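Local coordinates for protein thermophilic dibenzothiophene desulfurization enzyme C (Paenibacillus sp. A11-2, PDB 5XDC) that oxidises dibenzothiophene as a flavin-dependent monooxygenase, probably inserting oxygen from O2 at the sulfur with reduced FMN, and assembles as a tetramer, at the interface of chains A and B. Residues are numbered along the deposited sequence; one frame, centred on the assembly and turned at random. Chains: chain A/B, Thermophilic dibenzothiophene desulfurization enzyme C.

The interface of chains A and B. Residues chain A 343, 346-347, 398; chain B 300, 303-304, 307.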
# COMPACT_ATOMS: atom_id res chain seq x y z
N SER A 343 2.62 -7.11 -17.29
CA SER A 343 2.10 -5.96 -16.57
C SER A 343 0.67 -6.20 -16.13
O SER A 343 0.30 -5.91 -14.98
CB SER A 343 2.19 -4.71 -17.46
OG SER A 343 3.54 -4.34 -17.70
N ILE A 346 0.63 -8.75 -13.28
CA ILE A 346 1.09 -8.19 -12.02
C ILE A 346 -0.02 -7.40 -11.34
O ILE A 346 -0.32 -7.58 -10.16
CB ILE A 346 2.33 -7.31 -12.27
CG1 ILE A 346 3.53 -8.17 -12.68
CG2 ILE A 346 2.68 -6.49 -11.04
CD1 ILE A 346 4.60 -7.37 -13.41
N VAL A 347 -0.65 -6.51 -12.10
CA VAL A 347 -1.71 -5.66 -11.57
C VAL A 347 -2.90 -6.51 -11.12
O VAL A 347 -3.47 -6.27 -10.05
CB VAL A 347 -2.11 -4.62 -12.64
CG1 VAL A 347 -3.41 -3.92 -12.29
CG2 VAL A 347 -0.98 -3.62 -12.82
N VAL A 398 9.52 -6.93 -16.15
CA VAL A 398 9.05 -5.65 -16.62
C VAL A 398 10.08 -4.57 -16.29
O VAL A 398 10.31 -3.65 -17.08
CB VAL A 398 7.67 -5.32 -16.02
CG1 VAL A 398 7.20 -3.97 -16.46
CG2 VAL A 398 6.65 -6.37 -16.47
N GLY B 300 9.94 -2.07 -12.23
CA GLY B 300 8.97 -3.03 -12.73
C GLY B 300 7.58 -2.78 -12.18
O GLY B 300 6.59 -2.81 -12.92
N ALA B 303 6.35 0.58 -13.81
CA ALA B 303 6.15 0.45 -15.25
C ALA B 303 4.95 -0.42 -15.55
O ALA B 303 4.18 -0.14 -16.47
CB ALA B 303 7.39 -0.11 -15.93
N ALA B 304 4.75 -1.49 -14.78
CA ALA B 304 3.63 -2.39 -15.01
C ALA B 304 2.31 -1.67 -14.79
O ALA B 304 1.38 -1.77 -15.61
CB ALA B 304 3.74 -3.61 -14.08
N GLN B 307 1.66 0.66 -17.67
CA GLN B 307 1.20 -0.01 -18.88
C GLN B 307 -0.29 -0.30 -18.82
O GLN B 307 -1.02 -0.04 -19.78
CB GLN B 307 1.96 -1.31 -19.13
CG GLN B 307 3.48 -1.20 -19.27
CD GLN B 307 3.92 -0.02 -20.10
OE1 GLN B 307 3.65 0.04 -21.30
NE2 GLN B 307 4.59 0.93 -19.45
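A:Val398 covers one face of the peptide that joins B:Ala303 to B:Ala304; A:Ser343 lies on the same side of its plane, but past the edge at B:Ala304 CA. The valine methyl CG1 stands almost straight above the nitrogen, 3.9 Å from B:Ala304 N, put there by a chi1 of 178° that sets CG1 opposite its own backbone N. The oxygen of the same peptide, B:Ala303 O, receives the hydrogen bond of B:Gln307 NE2 (3.2 Å). The glutamine carboxamide keeps this acceptor close to its own plane, while the donor is tilted 29° out of the carbonyl plane. Neither face of that amide is covered by A:Ser343; the glutamine's CB and CG methylenes do the touching.

The centre of the patch is B:Ala304 on helix 293-325, which hides 40 Å² against chain A. A:Ser343 OG comes over its backbone, 3.3 Å from B:Ala304 CA, and also lies beside B:Gln307 CG at 3.5 Å. The terminal methyl CD1 of A:Ile346 meets B:Ala304 CB nearly end-on at 3.9 Å. The small side chains of B:Gly300, B:Ala303 and B:Ala304 are likely to allow the close approach of the helices. With an alanine at B:Gln307, CB would still touch the serine, but the absence of CG and the amide would probably open a gap beside A:Ser343 OG and take the side-chain NE2 donor from B:Ala303 O. The patch recurs with the chains exchanged across the two-fold of this pair within the tetramer.

From helix 391-404, A:Val398 CG1 also meets a carbonyl oxygen, B:Gly300 O, at 3.8 Å.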